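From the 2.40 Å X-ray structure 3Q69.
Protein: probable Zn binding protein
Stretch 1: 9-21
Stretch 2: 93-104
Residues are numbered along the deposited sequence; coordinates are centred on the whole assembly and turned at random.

Stretch 1, residues 9-21: QVVTQTIHYRYED
Stretch 2 (93-104) KQNREETVIYSA

Residues 9-19 and 96-104 are neighbouring parallel β-strands whose N-to-C directions differ by 22° and whose axes approach to 4.5 Å. The register pairs Gln13 with Arg96 (CA to CA 4.6 Å) and advances one residue at a time to Tyr19 with Tyr102 (4.6 Å between CA atoms). Both strands are extended, with phi/psi -123/130 at Gln9 and -92/165 at Tyr19, -107/150 at Arg96 and -103/126 at Tyr102. Together the stretches bury 1055 Å², both sides summed. Gln13, Ile15, Tyr17 and Tyr19 share a face with Arg96, Glu98, Val100 and Tyr102; Thr14, His16 and Arg18 occupy the other with Glu97, Thr99 and Ile101.

At the start, Gln9 (chi1 t, chi2 p) runs forward along its own strand, and its NE2 donates to Val10 O at 3.1 Å. Val11, chi1 t, sets CG1 3.4 Å from Gln94 O. At Thr12 (chi1 p) the side-chain amide oxygen of Asn95 (chi1 m), just before the second strand, takes the part of a backbone carbonyl: Thr12 N donates to Asn95 OD1 at 3.1 Å and 163°. Arg96 N donates to Thr12 O at 2.9 Å.

Gln13, chi1 t, places CG 4.2 Å from Arg96 CB. Thr14 (chi1 m) begins the regular ladder, in which Thr14, His16 and Arg18 each bond through N and O to two partner residues that lie two apart, as parallel pairing requires. Thr14 N donates to Arg96 O at 2.9 Å, and Glu98 N to Thr14 O at 3.1 Å; Glu97 CA also makes a CA-H...O contact with Thr14 O at 3.1 Å. One water lies 2.6 Å from Thr12 OG1 and 2.6 Å from Thr14 OG1 and donates to Arg96 O at 3.0 Å, so this carbonyl serves both Thr14 N and the solvent.

Ile15 (m, m) brings CD1 to 3.5 Å from Glu98 CG, a methylene of that side chain, and packs CG2 3.9 Å from Val100 CG2 (Val100 chi1 t), an apolar pair.

His16 N meets Glu98 O at 2.8 Å and a nearly straight 176°, and Val100 N donates to His16 O at 2.8 Å. The ring (chi1 m, chi2 -62°) donates from NE2 to Glu97 OE2 at 2.6 Å and 155°, with the carboxylate oxygen near the ring plane, where the nitrogen's hydrogen points. Glu97 has an extended chain (chi1 t, chi2 t), and its end comes nearer to stretch 1. Thr99 (chi1 m) sets OG1 3.5 Å from His16 CB.

Tyr17, chi1 m, makes apolar contacts through CD1, 3.8 Å from Val100 CB, and CB, 4.0 Å from CE2 of Tyr102 (chi1 m), at that ring's edge. Arg18 N donates to Val100 O (3.1 Å) and Tyr102 N to Arg18 O (2.9 Å). Arg18 (m, t, t) packs CB 4.0 Å from CD1 of Ile101 (chi1 m), while its end leads away. Tyr19, also m, packs CD1 3.9 Å from Tyr102 CB.

Past the strand, Glu20 turns to phi/psi -53/-33. Its N still donates to Tyr102 O, at a longer 3.3 Å and 140°, and Ser103 OG (chi1 m) donates to Glu20 OE2 at 2.7 Å.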

# COMPACT_ATOMS: atom_id res chain seq x y z
N GLN A 9 7.76 7.42 1.02
CA GLN A 9 6.60 7.13 0.22
C GLN A 9 5.77 6.18 1.07
O GLN A 9 6.29 5.21 1.60
CB GLN A 9 7.00 6.43 -1.09
CG GLN A 9 5.83 5.85 -1.89
CD GLN A 9 4.87 6.91 -2.42
OE1 GLN A 9 5.23 7.72 -3.30
NE2 GLN A 9 3.64 6.91 -1.89
N VAL A 10 4.49 6.48 1.22
CA VAL A 10 3.59 5.63 1.99
C VAL A 10 2.52 5.07 1.07
O VAL A 10 1.84 5.83 0.40
CB VAL A 10 2.90 6.44 3.12
CG1 VAL A 10 2.09 5.52 4.00
CG2 VAL A 10 3.94 7.21 3.93
N VAL A 11 2.39 3.75 1.03
CA VAL A 11 1.38 3.11 0.21
C VAL A 11 0.38 2.43 1.12
O VAL A 11 0.76 1.66 1.99
CB VAL A 11 1.98 2.05 -0.71
CG1 VAL A 11 0.90 1.55 -1.66
CG2 VAL A 11 3.16 2.64 -1.49
N THR A 12 -0.90 2.69 0.91
CA THR A 12 -1.88 2.08 1.76
C THR A 12 -2.84 1.18 0.99
O THR A 12 -3.07 1.37 -0.18
CB THR A 12 -2.69 3.16 2.50
OG1 THR A 12 -3.65 3.72 1.60
CG2 THR A 12 -1.76 4.28 2.96
N GLN A 13 -3.39 0.21 1.70
CA GLN A 13 -4.35 -0.72 1.13
C GLN A 13 -5.67 -0.54 1.88
O GLN A 13 -5.71 -0.68 3.10
CB GLN A 13 -3.86 -2.16 1.30
CG GLN A 13 -4.84 -3.19 0.77
CD GLN A 13 -4.47 -4.60 1.14
OE1 GLN A 13 -4.39 -4.94 2.32
NE2 GLN A 13 -4.25 -5.43 0.15
N THR A 14 -6.72 -0.20 1.15
CA THR A 14 -8.04 -0.00 1.74
C THR A 14 -9.03 -1.01 1.18
O THR A 14 -9.33 -1.01 0.00
CB THR A 14 -8.58 1.41 1.46
OG1 THR A 14 -7.70 2.38 2.04
CG2 THR A 14 -9.97 1.58 2.05
N ILE A 15 -9.52 -1.87 2.06
CA ILE A 15 -10.48 -2.91 1.70
C ILE A 15 -11.88 -2.58 2.22
O ILE A 15 -12.08 -2.43 3.43
CB ILE A 15 -10.05 -4.28 2.26
CG1 ILE A 15 -8.64 -4.61 1.78
CG2 ILE A 15 -11.02 -5.36 1.80
CD1 ILE A 15 -8.52 -4.77 0.30
N HIS A 16 -12.85 -2.50 1.31
CA HIS A 16 -14.23 -2.20 1.67
C HIS A 16 -15.02 -3.49 1.74
O HIS A 16 -14.77 -4.44 0.98
CB HIS A 16 -14.86 -1.26 0.63
CG HIS A 16 -14.22 0.09 0.56
ND1 HIS A 16 -14.22 0.96 1.63
CD2 HIS A 16 -13.57 0.72 -0.45
CE1 HIS A 16 -13.60 2.08 1.27
NE2 HIS A 16 -13.20 1.96 0.03
N TYR A 17 -15.98 -3.53 2.66
CA TYR A 17 -16.82 -4.71 2.83
C TYR A 17 -18.28 -4.26 2.75
O TYR A 17 -18.75 -3.53 3.60
CB TYR A 17 -16.53 -5.36 4.18
CG TYR A 17 -15.10 -5.82 4.32
CD1 TYR A 17 -14.64 -6.95 3.65
CD2 TYR A 17 -14.18 -5.11 5.09
CE1 TYR A 17 -13.31 -7.34 3.74
CE2 TYR A 17 -12.85 -5.50 5.19
CZ TYR A 17 -12.43 -6.62 4.51
OH TYR A 17 -11.12 -7.03 4.58
N ARG A 18 -18.96 -4.70 1.71
CA ARG A 18 -20.36 -4.34 1.50
C ARG A 18 -21.21 -5.53 1.06
O ARG A 18 -20.70 -6.57 0.64
CB ARG A 18 -20.45 -3.24 0.44
CG ARG A 18 -19.82 -1.93 0.86
CD ARG A 18 -20.11 -0.84 -0.14
NE ARG A 18 -19.88 0.49 0.42
CZ ARG A 18 -20.20 1.62 -0.20
NH1 ARG A 18 -20.77 1.59 -1.41
NH2 ARG A 18 -19.98 2.79 0.39
N TYR A 19 -22.52 -5.37 1.19
CA TYR A 19 -23.47 -6.40 0.77
C TYR A 19 -23.81 -6.03 -0.67
O TYR A 19 -23.52 -4.91 -1.10
CB TYR A 19 -24.72 -6.36 1.64
CG TYR A 19 -24.52 -6.87 3.05
CD1 TYR A 19 -24.44 -8.24 3.31
CD2 TYR A 19 -24.42 -5.99 4.12
CE1 TYR A 19 -24.25 -8.71 4.61
CE2 TYR A 19 -24.23 -6.45 5.42
CZ TYR A 19 -24.15 -7.81 5.66
OH TYR A 19 -23.97 -8.27 6.95
N GLU A 20 -24.42 -6.95 -1.40
CA GLU A 20 -24.79 -6.68 -2.79
C GLU A 20 -25.60 -5.40 -2.94
O GLU A 20 -25.49 -4.70 -3.94
CB GLU A 20 -25.58 -7.84 -3.37
CG GLU A 20 -24.80 -9.13 -3.49
CD GLU A 20 -25.59 -10.23 -4.17
OE1 GLU A 20 -26.68 -10.57 -3.66
OE2 GLU A 20 -25.12 -10.74 -5.21
N ASP A 21 -26.42 -5.09 -1.93
CA ASP A 21 -27.25 -3.90 -1.97
C ASP A 21 -26.49 -2.62 -1.64
O ASP A 21 -27.08 -1.53 -1.63
CB ASP A 21 -28.45 -4.07 -1.02
CG ASP A 21 -28.04 -4.45 0.40
OD1 ASP A 21 -28.91 -4.87 1.19
OD2 ASP A 21 -26.84 -4.33 0.73
N LYS A 93 2.13 7.63 -6.52
CA LYS A 93 1.16 6.96 -5.65
C LYS A 93 0.79 5.58 -6.19
O LYS A 93 0.59 5.41 -7.39
CB LYS A 93 -0.11 7.82 -5.53
CG LYS A 93 0.10 9.21 -4.95
CD LYS A 93 -1.20 9.99 -4.89
CE LYS A 93 -1.09 11.24 -4.01
NZ LYS A 93 -0.52 10.89 -2.67
N GLN A 94 0.69 4.60 -5.29
CA GLN A 94 0.38 3.22 -5.66
C GLN A 94 -0.64 2.58 -4.72
O GLN A 94 -0.70 1.36 -4.62
CB GLN A 94 1.65 2.38 -5.62
CG GLN A 94 2.81 2.99 -6.34
CD GLN A 94 3.98 2.00 -6.46
OE1 GLN A 94 3.81 0.90 -6.99
NE2 GLN A 94 5.15 2.39 -5.95
N ASN A 95 -1.42 3.41 -4.05
CA ASN A 95 -2.39 2.89 -3.10
C ASN A 95 -3.35 1.87 -3.72
O ASN A 95 -3.75 2.00 -4.86
CB ASN A 95 -3.16 4.05 -2.48
CG ASN A 95 -2.24 5.12 -1.93
OD1 ASN A 95 -1.20 4.82 -1.36
ND2 ASN A 95 -2.64 6.38 -2.08
N ARG A 96 -3.71 0.85 -2.95
CA ARG A 96 -4.61 -0.19 -3.42
C ARG A 96 -5.95 0.03 -2.73
O ARG A 96 -6.01 0.54 -1.59
CB ARG A 96 -4.11 -1.59 -3.04
CG ARG A 96 -2.59 -1.74 -2.86
CD ARG A 96 -1.83 -1.37 -4.10
NE ARG A 96 -1.10 -2.49 -4.66
CZ ARG A 96 -0.09 -2.35 -5.51
NH1 ARG A 96 0.31 -1.14 -5.88
NH2 ARG A 96 0.52 -3.42 -6.02
N GLU A 97 -7.02 -0.36 -3.41
CA GLU A 97 -8.36 -0.22 -2.88
C GLU A 97 -9.32 -1.13 -3.62
O GLU A 97 -9.39 -1.13 -4.84
CB GLU A 97 -8.83 1.24 -2.99
CG GLU A 97 -10.33 1.44 -2.68
CD GLU A 97 -10.73 2.91 -2.52
OE1 GLU A 97 -10.20 3.77 -3.26
OE2 GLU A 97 -11.60 3.20 -1.68
N GLU A 98 -10.05 -1.95 -2.87
CA GLU A 98 -11.04 -2.80 -3.50
C GLU A 98 -12.20 -3.10 -2.55
O GLU A 98 -12.15 -2.81 -1.35
CB GLU A 98 -10.41 -4.10 -4.04
CG GLU A 98 -9.54 -4.93 -3.08
CD GLU A 98 -9.00 -6.20 -3.75
OE1 GLU A 98 -9.80 -7.09 -4.16
OE2 GLU A 98 -7.76 -6.32 -3.88
N THR A 99 -13.26 -3.67 -3.10
CA THR A 99 -14.41 -3.99 -2.30
C THR A 99 -14.71 -5.47 -2.39
O THR A 99 -14.63 -6.07 -3.45
CB THR A 99 -15.63 -3.20 -2.78
OG1 THR A 99 -15.32 -1.79 -2.81
CG2 THR A 99 -16.82 -3.44 -1.87
N VAL A 100 -15.06 -6.04 -1.24
CA VAL A 100 -15.44 -7.43 -1.16
C VAL A 100 -16.96 -7.41 -1.02
O VAL A 100 -17.49 -6.71 -0.16
CB VAL A 100 -14.81 -8.09 0.08
CG1 VAL A 100 -15.19 -9.58 0.14
CG2 VAL A 100 -13.28 -7.95 0.02
N ILE A 101 -17.66 -8.17 -1.86
CA ILE A 101 -19.12 -8.18 -1.83
C ILE A 101 -19.70 -9.47 -1.22
O ILE A 101 -19.28 -10.58 -1.56
CB ILE A 101 -19.69 -7.97 -3.26
CG1 ILE A 101 -19.31 -6.58 -3.75
CG2 ILE A 101 -21.20 -8.16 -3.28
CD1 ILE A 101 -19.89 -5.45 -2.89
N TYR A 102 -20.68 -9.31 -0.34
CA TYR A 102 -21.31 -10.47 0.30
C TYR A 102 -22.67 -10.78 -0.32
O TYR A 102 -23.53 -9.92 -0.41
CB TYR A 102 -21.46 -10.23 1.80
CG TYR A 102 -20.14 -10.16 2.55
CD1 TYR A 102 -19.53 -11.32 3.01
CD2 TYR A 102 -19.51 -8.93 2.77
CE1 TYR A 102 -18.30 -11.26 3.69
CE2 TYR A 102 -18.30 -8.87 3.44
CZ TYR A 102 -17.69 -10.04 3.89
OH TYR A 102 -16.46 -9.97 4.53
N SER A 103 -22.84 -12.03 -0.76
CA SER A 103 -24.08 -12.48 -1.35
C SER A 103 -24.75 -13.54 -0.46
O SER A 103 -24.12 -14.53 -0.08
CB SER A 103 -23.81 -13.11 -2.72
OG SER A 103 -23.36 -12.16 -3.66
N ALA A 104 -26.03 -13.33 -0.15
CA ALA A 104 -26.78 -14.27 0.68
C ALA A 104 -26.61 -15.68 0.14
O ALA A 104 -26.85 -15.94 -1.04
CB ALA A 104 -28.25 -13.89 0.70
O HOH W 1 -5.75 2.79 0.40